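Local structure of tryptophanyl-tRNA synthetase (Campylobacter jejuni subsp. jejuni, 3TZL) at the interface of chains A and B. The protein catalyses the ATP-dependent attachment of tryptophan to tRNA(Trp), working as a homodimeric class I aminoacyl-tRNA synthetase. Numbering follows the deposited sequence. Chains: chain A/B, Tryptophanyl-tRNA synthetase.

Contact 1: the interface of chains A and B. Residues chain A 47, 51; chain B 97-98, 167, 319-320.
A:Gln51 lies against B:Trp167 and B:Phe98 where the loop that joins helices 43-46 and 53-69 of one subunit packs on its partner in the homodimer. From the backbone outward, the side chain illustrates how a polar residue can serve a largely apolar contact. A:Gln51 CB touches CZ2 of the B:Trp167 indole at 3.8 Å. A:Gln51 CG follows, resting against CZ, the tip of the B:Phe98 ring, also at 3.8 Å. The glutamine and phenylalanine run antiparallel alongside each other, the amide plane turned 69° from the ring. The chain then bends at its second torsion (chi2 79°), which turns the terminal amide towards the carbonyl of A:Met47. There A:Gln51 NE2 donates to the carbonyl O of A:Met47 at 2.9 Å, in the plane of the amide, and so restrains its rotation, while passing 4.0 Å from CB of B:Gln97. The main-chain O of A:Gln51 accepts a hydrogen bond from across the interface: the indole N-H of B:Trp167, at NE1, reaches it at 3.1 Å, lying in both the carbonyl and the ring plane. B:Trp167 is itself held between the tip of B:Phe98 on one face and B:Lys319 CB, centred over the other. Farther along, the selenomethionine A:Met47 extends across the end of helix 291-320 and meets B:Ile320 at about a right angle, its methyl CE 3.6 Å from B:Ile320 CG1.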
loop_
_atom_site.group_PDB
_atom_site.type_symbol
_atom_site.label_atom_id
_atom_site.label_comp_id
_atom_site.label_asym_id
_atom_site.label_seq_id
_atom_site.Cartn_x
_atom_site.Cartn_y
_atom_site.Cartn_z
HETATM N N MSE A 47 12.794 -3.872 -1.867
HETATM C CA MSE A 47 12.533 -4.289 -0.481
HETATM C C MSE A 47 11.876 -5.657 -0.375
HETATM O O MSE A 47 11.743 -6.204 0.731
HETATM C CB MSE A 47 11.620 -3.278 0.222
HETATM C CG MSE A 47 12.181 -1.889 0.340
HETATM SE SE MSE A 47 10.861 -0.541 0.882
HETATM C CE MSE A 47 12.047 0.991 0.782
ATOM N N GLN A 51 15.700 -6.542 3.468
ATOM C CA GLN A 51 15.393 -5.447 4.382
ATOM C C GLN A 51 16.669 -4.954 5.086
ATOM O O GLN A 51 16.607 -4.413 6.189
ATOM C CB GLN A 51 14.321 -5.872 5.401
ATOM C CG GLN A 51 12.993 -6.312 4.754
ATOM C CD GLN A 51 13.047 -7.740 4.197
ATOM O OE1 GLN A 51 13.364 -8.683 4.921
ATOM N NE2 GLN A 51 12.737 -7.898 2.912
ATOM N N GLN B 97 6.578 -6.904 3.838
ATOM C CA GLN B 97 7.800 -7.672 3.668
ATOM C C GLN B 97 8.032 -8.578 4.858
ATOM O O GLN B 97 8.794 -9.536 4.774
ATOM C CB GLN B 97 8.996 -6.735 3.456
ATOM C CG GLN B 97 8.703 -5.555 2.502
ATOM C CD GLN B 97 8.037 -5.981 1.199
ATOM O OE1 GLN B 97 8.253 -7.090 0.698
ATOM N NE2 GLN B 97 7.208 -5.103 0.654
ATOM N N PHE B 98 7.362 -8.271 5.967
ATOM C CA PHE B 98 7.486 -9.049 7.185
ATOM C C PHE B 98 6.232 -9.849 7.474
ATOM O O PHE B 98 6.061 -10.369 8.568
ATOM C CB PHE B 98 7.767 -8.131 8.371
ATOM C CG PHE B 98 9.075 -7.403 8.282
ATOM C CD1 PHE B 98 10.241 -7.962 8.816
ATOM C CD2 PHE B 98 9.134 -6.140 7.712
ATOM C CE1 PHE B 98 11.445 -7.280 8.759
ATOM C CE2 PHE B 98 10.335 -5.440 7.657
ATOM C CZ PHE B 98 11.493 -6.014 8.180
ATOM N N TRP B 167 15.156 -5.799 13.322
ATOM C CA TRP B 167 15.629 -4.413 13.352
ATOM C C TRP B 167 15.874 -3.814 14.754
ATOM O O TRP B 167 16.422 -2.719 14.877
ATOM C CB TRP B 167 14.640 -3.524 12.596
ATOM C CG TRP B 167 14.727 -3.583 11.105
ATOM C CD1 TRP B 167 15.724 -4.158 10.344
ATOM C CD2 TRP B 167 13.791 -3.023 10.181
ATOM N NE1 TRP B 167 15.456 -3.987 9.007
ATOM C CE2 TRP B 167 14.274 -3.300 8.877
ATOM C CE3 TRP B 167 12.585 -2.315 10.326
ATOM C CZ2 TRP B 167 13.593 -2.899 7.734
ATOM C CZ3 TRP B 167 11.912 -1.913 9.184
ATOM C CH2 TRP B 167 12.419 -2.207 7.906
ATOM N N LYS B 319 16.244 2.099 8.983
ATOM C CA LYS B 319 16.373 0.640 8.876
ATOM C C LYS B 319 16.149 0.091 7.470
ATOM O O LYS B 319 16.685 -0.962 7.131
ATOM C CB LYS B 319 15.442 -0.070 9.866
ATOM C CG LYS B 319 15.611 0.379 11.320
ATOM C CD LYS B 319 17.066 0.280 11.765
ATOM C CE LYS B 319 17.447 -1.123 12.143
ATOM N NZ LYS B 319 18.926 -1.309 12.175
ATOM N N ILE B 320 15.347 0.784 6.656
ATOM C CA ILE B 320 14.985 0.254 5.335
ATOM C C ILE B 320 15.769 0.960 4.223
ATOM O O ILE B 320 15.738 0.557 3.053
ATOM C CB ILE B 320 13.462 0.367 5.072
ATOM C CG1 ILE B 320 13.037 -0.543 3.911
ATOM C CG2 ILE B 320 13.094 1.799 4.769
ATOM C CD1 ILE B 320 13.222 -2.041 4.178
#

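Contact 2: the interface of chains A and B. Residues chain A 43-44, 47, 56, 83, 86; chain B 90, 93-94, 320, 322.
A:Tyr44 and A:Lys86 converge on B:Glu90, and the charged and polar contacts of this part of the dimer interface centre on one carboxylate oxygen. The phenol OH of A:Tyr44 donates to B:Glu90 OE1 at 2.5 Å, arriving on the anti side and tilted from the carboxylate plane. The side-chain amine NZ of A:Lys86 forms a salt bridge with B:Glu90 OE1 at 2.7 Å, meeting the syn lone pair of that oxygen. Two donors on one oxygen would be expected to favour the charged carboxylate. A second-shell bond steadies the lysine: A:Lys86 NZ also donates to the carbonyl O of A:Ser83 at 2.8 Å.

The rings of A:Tyr44 and B:Trp93 meet edge-to-face, their planes 69° apart. The indole N-H at B:Trp93 NE1 makes a weak hydrogen bond to A:Tyr44 O.

Apolar packing completes the patch. With its CG anti to the backbone N (chi1 170°), B:Trp93 presents CD1 to the selenium of A:Met47, whose methyl CE packs on CG and CD1 of the C-terminal B:Leu322. A:Leu56 CD1 touches B:Ile320 CD1 and its carbonyl O. A:Asn43 ND2 donates to A:Ser83 OG and helps to hold that oxygen beside B:Leu322 CD2, 3.4 Å from OG.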
loop_
_atom_site.group_PDB
_atom_site.type_symbol
_atom_site.label_atom_id
_atom_site.label_comp_id
_atom_site.label_asym_id
_atom_site.label_seq_id
_atom_site.Cartn_x
_atom_site.Cartn_y
_atom_site.Cartn_z
ATOM N N ASN A 43 13.239 1.159 -6.039
ATOM C CA ASN A 43 13.692 0.762 -4.708
ATOM C C ASN A 43 12.613 0.256 -3.735
ATOM O O ASN A 43 12.945 -0.432 -2.767
ATOM C CB ASN A 43 14.526 1.861 -4.049
ATOM C CG ASN A 43 13.742 3.130 -3.829
ATOM O OD1 ASN A 43 12.906 3.504 -4.654
ATOM N ND2 ASN A 43 14.010 3.808 -2.715
ATOM N N TYR A 44 11.341 0.577 -3.971
ATOM C CA TYR A 44 10.269 -0.065 -3.186
ATOM C C TYR A 44 10.264 -1.559 -3.528
ATOM O O TYR A 44 10.126 -2.424 -2.664
ATOM C CB TYR A 44 8.884 0.522 -3.526
ATOM C CG TYR A 44 8.521 1.826 -2.834
ATOM C CD1 TYR A 44 8.924 2.096 -1.527
ATOM C CD2 TYR A 44 7.744 2.778 -3.479
ATOM C CE1 TYR A 44 8.558 3.298 -0.879
ATOM C CE2 TYR A 44 7.383 3.974 -2.854
ATOM C CZ TYR A 44 7.792 4.229 -1.561
ATOM O OH TYR A 44 7.414 5.417 -0.954
HETATM N N MSE A 47 12.794 -3.872 -1.867
HETATM C CA MSE A 47 12.533 -4.289 -0.481
HETATM C C MSE A 47 11.876 -5.657 -0.375
HETATM O O MSE A 47 11.743 -6.204 0.731
HETATM C CB MSE A 47 11.620 -3.278 0.222
HETATM C CG MSE A 47 12.181 -1.889 0.340
HETATM SE SE MSE A 47 10.861 -0.541 0.882
HETATM C CE MSE A 47 12.047 0.991 0.782
ATOM N N LEU A 56 20.521 -1.586 0.834
ATOM C CA LEU A 56 19.475 -1.135 -0.104
ATOM C C LEU A 56 19.723 0.307 -0.506
ATOM O O LEU A 56 19.583 0.683 -1.676
ATOM C CB LEU A 56 18.051 -1.265 0.498
ATOM C CG LEU A 56 17.454 -2.660 0.719
ATOM C CD1 LEU A 56 16.092 -2.594 1.440
ATOM C CD2 LEU A 56 17.327 -3.406 -0.606
ATOM N N SER A 83 10.758 5.851 -4.541
ATOM C CA SER A 83 10.329 6.226 -3.185
ATOM C C SER A 83 10.214 7.741 -2.964
ATOM O O SER A 83 9.679 8.183 -1.952
ATOM C CB SER A 83 11.306 5.654 -2.169
ATOM O OG SER A 83 12.582 6.238 -2.359
ATOM N N LYS A 86 5.704 9.480 -3.697
ATOM C CA LYS A 86 4.985 8.594 -2.778
ATOM C C LYS A 86 3.534 8.302 -3.176
ATOM O O LYS A 86 2.879 7.422 -2.598
ATOM C CB LYS A 86 5.104 9.133 -1.357
ATOM C CG LYS A 86 6.546 8.967 -0.844
ATOM C CD LYS A 86 6.771 9.499 0.553
ATOM C CE LYS A 86 8.276 9.612 0.842
ATOM N NZ LYS A 86 9.033 8.313 0.769
ATOM N N GLU B 90 2.997 3.972 3.299
ATOM C CA GLU B 90 4.382 3.583 3.186
ATOM C C GLU B 90 4.679 2.478 4.187
ATOM O O GLU B 90 5.306 1.483 3.840
ATOM C CB GLU B 90 5.277 4.795 3.417
ATOM C CG GLU B 90 6.704 4.588 2.941
ATOM C CD GLU B 90 7.383 5.888 2.586
ATOM O OE1 GLU B 90 7.943 5.983 1.460
ATOM O OE2 GLU B 90 7.363 6.810 3.432
ATOM N N TRP B 93 3.336 -1.015 3.079
ATOM C CA TRP B 93 4.229 -1.714 2.148
ATOM C C TRP B 93 5.450 -2.317 2.859
ATOM O O TRP B 93 5.853 -3.445 2.581
ATOM C CB TRP B 93 4.703 -0.769 1.052
ATOM C CG TRP B 93 5.797 -1.338 0.191
ATOM C CD1 TRP B 93 7.104 -0.934 0.151
ATOM C CD2 TRP B 93 5.679 -2.408 -0.759
ATOM N NE1 TRP B 93 7.809 -1.688 -0.752
ATOM C CE2 TRP B 93 6.959 -2.593 -1.340
ATOM C CE3 TRP B 93 4.617 -3.230 -1.178
ATOM C CZ2 TRP B 93 7.212 -3.570 -2.317
ATOM C CZ3 TRP B 93 4.871 -4.211 -2.154
ATOM C CH2 TRP B 93 6.160 -4.366 -2.711
ATOM N N ILE B 94 6.050 -1.560 3.770
ATOM C CA ILE B 94 7.161 -2.103 4.540
ATOM C C ILE B 94 6.768 -3.336 5.364
ATOM O O ILE B 94 7.456 -4.360 5.321
ATOM C CB ILE B 94 7.809 -1.019 5.404
ATOM C CG1 ILE B 94 8.572 -0.056 4.502
ATOM C CG2 ILE B 94 8.748 -1.610 6.435
ATOM C CD1 ILE B 94 8.714 1.316 5.093
ATOM N N ILE B 320 15.347 0.784 6.656
ATOM C CA ILE B 320 14.985 0.254 5.335
ATOM C C ILE B 320 15.769 0.960 4.223
ATOM O O ILE B 320 15.738 0.557 3.053
ATOM C CB ILE B 320 13.462 0.367 5.072
ATOM C CG1 ILE B 320 13.037 -0.543 3.911
ATOM C CG2 ILE B 320 13.094 1.799 4.769
ATOM C CD1 ILE B 320 13.222 -2.041 4.178
ATOM N N LEU B 322 15.783 4.474 3.471
ATOM C CA LEU B 322 15.168 5.610 2.797
ATOM C C LEU B 322 15.679 6.909 3.384
ATOM O O LEU B 322 15.570 7.959 2.744
ATOM C CB LEU B 322 13.647 5.557 2.894
ATOM C CG LEU B 322 13.004 4.472 2.049
ATOM C CD1 LEU B 322 11.499 4.516 2.195
ATOM C CD2 LEU B 322 13.445 4.664 0.583
ATOM O OXT LEU B 322 16.207 6.919 4.499
#

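Contact 3: the interface of chains A and B. Residues chain A 92-93, 96, 104, 122, 125-126, 129; chain B 92, 122-123, 126.
At the start of helix 122-137, the backbone N of B:Gly123 donates to the carbonyl O of A:Ser96 at 2.9 Å, approaching from above the carbonyl plane, and so ties a helix N-terminus to the 3-10 turn 96-98 that follows the partner's helix 87-95. In this class I synthetase dimer, the side chains around the two-fold axis repeat one exchange, histidine to serine, in both directions. B:His122 enters with CG anti to its backbone N (chi1 -174°), which points the imidazole into chain A. Its ND1 pairs with A:Ser96 OG at 2.8 Å and its NE2 with A:Ser126 OG at 2.7 Å, both partners lying at the ring edge and in its plane. A hydrogen bond at each nitrogen fixes the rotation of the ring. A:Leu104 CD1 touches B:His122 CD2 at 3.4 Å, and A:Val129 CG2 lies over one face near the rim. On the opposite face sits the hydroxyl of B:Ser126. B:Ser126 OG bonds in turn to A:His122 NE2 at 2.7 Å, the symmetry-related half of the exchange. Each Ser126 OG also donates to the carbonyl O of its own His122. Farther along the two-fold axis, A:Tyr92 and B:Tyr92 touch at their CE2 edges, 3.5 Å apart. Water 1 sits over the face of the A:Tyr92 ring and links A:Ser96 OG to B:Tyr92 OH, each at 2.6 Å. The same phenol OH reaches the edge of A:Trp93 at CE3.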
loop_
_atom_site.group_PDB
_atom_site.type_symbol
_atom_site.label_atom_id
_atom_site.label_comp_id
_atom_site.label_asym_id
_atom_site.label_seq_id
_atom_site.Cartn_x
_atom_site.Cartn_y
_atom_site.Cartn_z
ATOM N N TYR A 92 -1.411 2.138 -5.498
ATOM C CA TYR A 92 -1.253 0.739 -5.122
ATOM C C TYR A 92 -2.434 0.220 -4.282
ATOM O O TYR A 92 -3.099 -0.747 -4.675
ATOM C CB TYR A 92 0.065 0.593 -4.373
ATOM C CG TYR A 92 0.281 -0.702 -3.652
ATOM C CD1 TYR A 92 0.202 -1.928 -4.309
ATOM C CD2 TYR A 92 0.643 -0.696 -2.322
ATOM C CE1 TYR A 92 0.443 -3.118 -3.629
ATOM C CE2 TYR A 92 0.882 -1.845 -1.643
ATOM C CZ TYR A 92 0.783 -3.063 -2.289
ATOM O OH TYR A 92 1.037 -4.197 -1.566
ATOM N N TRP A 93 -2.721 0.868 -3.151
ATOM C CA TRP A 93 -3.868 0.466 -2.319
ATOM C C TRP A 93 -5.220 0.528 -3.068
ATOM O O TRP A 93 -6.077 -0.338 -2.912
ATOM C CB TRP A 93 -3.976 1.343 -1.070
ATOM C CG TRP A 93 -5.251 1.081 -0.293
ATOM C CD1 TRP A 93 -6.318 1.934 -0.137
ATOM C CD2 TRP A 93 -5.603 -0.130 0.407
ATOM N NE1 TRP A 93 -7.299 1.337 0.632
ATOM C CE2 TRP A 93 -6.890 0.073 0.974
ATOM C CE3 TRP A 93 -4.957 -1.363 0.612
ATOM C CZ2 TRP A 93 -7.544 -0.915 1.724
ATOM C CZ3 TRP A 93 -5.599 -2.334 1.358
ATOM C CH2 TRP A 93 -6.889 -2.105 1.912
ATOM N N SER A 96 -5.624 -2.283 -5.539
ATOM C CA SER A 96 -5.866 -3.607 -4.924
ATOM C C SER A 96 -7.362 -3.887 -4.831
ATOM O O SER A 96 -7.783 -5.041 -4.690
ATOM C CB SER A 96 -5.269 -3.731 -3.521
ATOM O OG SER A 96 -3.857 -3.670 -3.518
ATOM N N LEU A 104 -3.538 -12.905 -9.120
ATOM C CA LEU A 104 -2.232 -12.834 -8.464
ATOM C C LEU A 104 -1.726 -14.218 -8.069
ATOM O O LEU A 104 -0.516 -14.464 -8.062
ATOM C CB LEU A 104 -2.294 -11.939 -7.226
ATOM C CG LEU A 104 -2.607 -10.470 -7.491
ATOM C CD1 LEU A 104 -2.757 -9.707 -6.183
ATOM C CD2 LEU A 104 -1.521 -9.860 -8.370
ATOM N N HIS A 122 3.899 -11.295 1.964
ATOM C CA HIS A 122 2.835 -10.546 1.297
ATOM C C HIS A 122 3.410 -9.597 0.265
ATOM O O HIS A 122 2.810 -9.368 -0.782
ATOM C CB HIS A 122 2.005 -9.779 2.331
ATOM C CG HIS A 122 0.878 -8.990 1.742
ATOM N ND1 HIS A 122 0.870 -7.610 1.715
ATOM C CD2 HIS A 122 -0.274 -9.388 1.154
ATOM C CE1 HIS A 122 -0.251 -7.190 1.149
ATOM N NE2 HIS A 122 -0.961 -8.250 0.799
ATOM N N PHE A 125 4.297 -11.484 -2.953
ATOM C CA PHE A 125 3.023 -11.764 -3.613
ATOM C C PHE A 125 2.401 -10.524 -4.239
ATOM O O PHE A 125 1.847 -10.593 -5.339
ATOM C CB PHE A 125 2.054 -12.360 -2.602
ATOM C CG PHE A 125 0.716 -12.750 -3.177
ATOM C CD1 PHE A 125 0.575 -13.923 -3.914
ATOM C CD2 PHE A 125 -0.407 -11.988 -2.916
ATOM C CE1 PHE A 125 -0.662 -14.306 -4.423
ATOM C CE2 PHE A 125 -1.659 -12.362 -3.421
ATOM C CZ PHE A 125 -1.784 -13.519 -4.177
ATOM N N SER A 126 2.504 -9.388 -3.543
ATOM C CA SER A 126 1.826 -8.161 -3.970
ATOM C C SER A 126 2.604 -7.347 -4.983
ATOM O O SER A 126 2.075 -6.381 -5.532
ATOM C CB SER A 126 1.492 -7.281 -2.766
ATOM O OG SER A 126 0.720 -8.034 -1.860
ATOM N N VAL A 129 1.027 -5.785 -8.099
ATOM C CA VAL A 129 0.053 -4.703 -7.921
ATOM C C VAL A 129 0.752 -3.359 -7.795
ATOM O O VAL A 129 0.323 -2.365 -8.382
ATOM C CB VAL A 129 -0.863 -4.919 -6.710
ATOM C CG1 VAL A 129 -1.926 -3.813 -6.652
ATOM C CG2 VAL A 129 -1.523 -6.265 -6.783
ATOM N N TYR B 92 2.587 0.324 5.533
ATOM C CA TYR B 92 1.871 -0.847 5.040
ATOM C C TYR B 92 2.715 -1.672 4.055
ATOM O O TYR B 92 2.831 -2.890 4.206
ATOM C CB TYR B 92 0.553 -0.367 4.426
ATOM C CG TYR B 92 -0.138 -1.266 3.428
ATOM C CD1 TYR B 92 -0.598 -2.527 3.784
ATOM C CD2 TYR B 92 -0.407 -0.809 2.145
ATOM C CE1 TYR B 92 -1.259 -3.327 2.868
ATOM C CE2 TYR B 92 -1.081 -1.590 1.238
ATOM C CZ TYR B 92 -1.501 -2.856 1.600
ATOM O OH TYR B 92 -2.163 -3.648 0.673
ATOM N N HIS B 122 -7.516 -8.479 -3.856
ATOM C CA HIS B 122 -6.264 -8.306 -3.126
ATOM C C HIS B 122 -6.470 -7.380 -1.935
ATOM O O HIS B 122 -5.874 -7.563 -0.867
ATOM C CB HIS B 122 -5.228 -7.682 -4.048
ATOM C CG HIS B 122 -3.865 -7.600 -3.450
ATOM N ND1 HIS B 122 -3.215 -6.404 -3.238
ATOM C CD2 HIS B 122 -3.027 -8.565 -3.006
ATOM C CE1 HIS B 122 -2.025 -6.636 -2.713
ATOM N NE2 HIS B 122 -1.883 -7.941 -2.568
ATOM N N GLY B 123 -7.325 -6.383 -2.119
ATOM C CA GLY B 123 -7.625 -5.432 -1.062
ATOM C C GLY B 123 -8.204 -6.074 0.183
ATOM O O GLY B 123 -7.779 -5.759 1.288
ATOM N N SER B 126 -5.471 -8.132 1.831
ATOM C CA SER B 126 -4.361 -7.341 2.354
ATOM C C SER B 126 -4.724 -6.416 3.509
ATOM O O SER B 126 -3.841 -5.917 4.200
ATOM C CB SER B 126 -3.756 -6.495 1.244
ATOM O OG SER B 126 -3.386 -7.298 0.140
HETATM O O HOH W 1 -2.469 -2.446 -1.664
#

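Contact 4: the interface of chains A and B. Residues chain A 93, 97; chain B 44-45, 48, 92, 123-124, 127, 130.
The indole N-H of A:Trp93 donates a direct hydrogen bond from NE1 to the carbonyl O of B:Tyr44 at 3.0 Å. The acceptor lies close to the indole plane, but the nitrogen stands well above the carbonyl plane rather than on a lone pair. This corner of the dimer interface exemplifies a large ring wedged into a partner. A:Trp93 projects from helix 87-95 with CG anti to the backbone N (chi1 172°), and this sends its six-membered ring between the B:Tyr44 segment and helix 122-137 of chain B. One face is capped by B:Leu130, whose CD2 methyl lies 3.8 Å from the centroid of the A:Trp93 six-membered ring in a CH-pi contact. Over the other face sits the amide NE2 of A:Gln97, held there by its bond to the carbonyl O of A:Trp93 at 2.8 Å. At the far rim, CZ2 meets the methyl CG2 of B:Thr48 and CH2 meets B:Tyr127 CB. The five-membered ring of A:Trp93 and the B:Tyr44 ring meet edge-to-face, the planes 68° apart. B:Leu130 CD2 also lies over the B:His45 imidazole, which puts the A:Trp93 indole next to a residue of the substrate pocket, so the interface may help to support that site. The oxygen end of A:Gln97 rests on B:Thr48 CA and B:Gly123 CA. A:Gln97 OE1 joins water 2 at 2.9 Å, and that water reaches the carbonyl O of B:Thr48 at 2.8 Å.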
loop_
_atom_site.group_PDB
_atom_site.type_symbol
_atom_site.label_atom_id
_atom_site.label_comp_id
_atom_site.label_asym_id
_atom_site.label_seq_id
_atom_site.Cartn_x
_atom_site.Cartn_y
_atom_site.Cartn_z
ATOM N N TRP A 93 -2.721 0.868 -3.151
ATOM C CA TRP A 93 -3.868 0.466 -2.319
ATOM C C TRP A 93 -5.220 0.528 -3.068
ATOM O O TRP A 93 -6.077 -0.338 -2.912
ATOM C CB TRP A 93 -3.976 1.343 -1.070
ATOM C CG TRP A 93 -5.251 1.081 -0.293
ATOM C CD1 TRP A 93 -6.318 1.934 -0.137
ATOM C CD2 TRP A 93 -5.603 -0.130 0.407
ATOM N NE1 TRP A 93 -7.299 1.337 0.632
ATOM C CE2 TRP A 93 -6.890 0.073 0.974
ATOM C CE3 TRP A 93 -4.957 -1.363 0.612
ATOM C CZ2 TRP A 93 -7.544 -0.915 1.724
ATOM C CZ3 TRP A 93 -5.599 -2.334 1.358
ATOM C CH2 TRP A 93 -6.889 -2.105 1.912
ATOM N N GLN A 97 -8.174 -2.837 -4.884
ATOM C CA GLN A 97 -9.603 -3.039 -4.678
ATOM C C GLN A 97 -10.187 -3.535 -5.977
ATOM O O GLN A 97 -11.301 -4.040 -6.009
ATOM C CB GLN A 97 -10.319 -1.769 -4.190
ATOM C CG GLN A 97 -9.619 -1.053 -3.053
ATOM C CD GLN A 97 -9.158 -1.975 -1.942
ATOM O OE1 GLN A 97 -9.844 -2.930 -1.580
ATOM N NE2 GLN A 97 -7.987 -1.681 -1.379
ATOM N N TYR B 44 -9.464 4.534 4.290
ATOM C CA TYR B 44 -8.794 3.629 3.324
ATOM C C TYR B 44 -9.496 2.287 3.358
ATOM O O TYR B 44 -9.792 1.701 2.322
ATOM C CB TYR B 44 -7.302 3.428 3.624
ATOM C CG TYR B 44 -6.403 4.571 3.202
ATOM C CD1 TYR B 44 -6.603 5.247 2.011
ATOM C CD2 TYR B 44 -5.348 4.967 4.007
ATOM C CE1 TYR B 44 -5.753 6.282 1.631
ATOM C CE2 TYR B 44 -4.509 5.994 3.649
ATOM C CZ TYR B 44 -4.710 6.652 2.469
ATOM O OH TYR B 44 -3.843 7.675 2.138
ATOM N N HIS B 45 -9.777 1.810 4.564
ATOM C CA HIS B 45 -10.431 0.511 4.749
ATOM C C HIS B 45 -11.828 0.462 4.149
ATOM O O HIS B 45 -12.277 -0.595 3.723
ATOM C CB HIS B 45 -10.489 0.139 6.230
ATOM C CG HIS B 45 -9.153 -0.219 6.819
ATOM N ND1 HIS B 45 -8.623 -1.490 6.747
ATOM C CD2 HIS B 45 -8.246 0.529 7.493
ATOM C CE1 HIS B 45 -7.440 -1.505 7.337
ATOM N NE2 HIS B 45 -7.192 -0.294 7.806
ATOM N N THR B 48 -12.484 -1.072 0.546
ATOM C CA THR B 48 -12.561 -2.499 0.209
ATOM C C THR B 48 -13.980 -2.940 -0.175
ATOM O O THR B 48 -14.151 -3.840 -0.988
ATOM C CB THR B 48 -12.035 -3.426 1.340
ATOM O OG1 THR B 48 -12.887 -3.324 2.495
ATOM C CG2 THR B 48 -10.583 -3.069 1.727
ATOM N N TYR B 92 2.587 0.324 5.533
ATOM C CA TYR B 92 1.871 -0.847 5.040
ATOM C C TYR B 92 2.715 -1.672 4.055
ATOM O O TYR B 92 2.831 -2.890 4.206
ATOM C CB TYR B 92 0.553 -0.367 4.426
ATOM C CG TYR B 92 -0.138 -1.266 3.428
ATOM C CD1 TYR B 92 -0.598 -2.527 3.784
ATOM C CD2 TYR B 92 -0.407 -0.809 2.145
ATOM C CE1 TYR B 92 -1.259 -3.327 2.868
ATOM C CE2 TYR B 92 -1.081 -1.590 1.238
ATOM C CZ TYR B 92 -1.501 -2.856 1.600
ATOM O OH TYR B 92 -2.163 -3.648 0.673
ATOM N N GLY B 123 -7.325 -6.383 -2.119
ATOM C CA GLY B 123 -7.625 -5.432 -1.062
ATOM C C GLY B 123 -8.204 -6.074 0.183
ATOM O O GLY B 123 -7.779 -5.759 1.288
ATOM N N LEU B 124 -9.162 -6.984 0.005
ATOM C CA LEU B 124 -9.733 -7.735 1.127
ATOM C C LEU B 124 -8.688 -8.596 1.814
ATOM O O LEU B 124 -8.643 -8.661 3.030
ATOM C CB LEU B 124 -10.883 -8.638 0.671
ATOM C CG LEU B 124 -11.506 -9.481 1.793
ATOM C CD1 LEU B 124 -12.061 -8.591 2.893
ATOM C CD2 LEU B 124 -12.583 -10.412 1.272
ATOM N N TYR B 127 -6.005 -6.163 3.728
ATOM C CA TYR B 127 -6.342 -5.170 4.747
ATOM C C TYR B 127 -5.868 -5.406 6.186
ATOM O O TYR B 127 -5.648 -4.436 6.895
ATOM C CB TYR B 127 -7.806 -4.738 4.675
ATOM C CG TYR B 127 -8.761 -5.462 5.580
ATOM C CD1 TYR B 127 -8.924 -5.089 6.911
ATOM C CD2 TYR B 127 -9.547 -6.483 5.085
ATOM C CE1 TYR B 127 -9.833 -5.753 7.730
ATOM C CE2 TYR B 127 -10.450 -7.151 5.892
ATOM C CZ TYR B 127 -10.591 -6.787 7.206
ATOM O OH TYR B 127 -11.514 -7.466 7.968
ATOM N N LEU B 130 -2.726 -3.427 6.427
ATOM C CA LEU B 130 -2.888 -1.986 6.504
ATOM C C LEU B 130 -3.331 -1.640 7.915
ATOM O O LEU B 130 -2.836 -0.683 8.528
ATOM C CB LEU B 130 -3.905 -1.485 5.473
ATOM C CG LEU B 130 -4.270 0.011 5.579
ATOM C CD1 LEU B 130 -3.042 0.922 5.526
ATOM C CD2 LEU B 130 -5.238 0.365 4.480
HETATM O O HOH W 2 -11.975 -4.729 -2.506
#

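Contacts 1 and 2 form one cluster, their C-alpha centres about 8 Å apart, with A:Met47 and B:Ile320 in common. Contacts 3 and 4 form another, again about 8 Å apart, sharing A:Trp93, B:Tyr92 and B:Gly123. Between the clusters the centres lie about 15 to 20 Å apart. Helix 87-96 of chain B runs through contacts 2, 3 and 4. Because the dimer is two-fold symmetric, every contact recurs with chains exchanged: the Trp93-Tyr44 pairing appears in contact 2 one way round and in contact 4 the other. Helix 122-137 also carries tryptophan-pocket residues, so dimerisation may help to support the active sites.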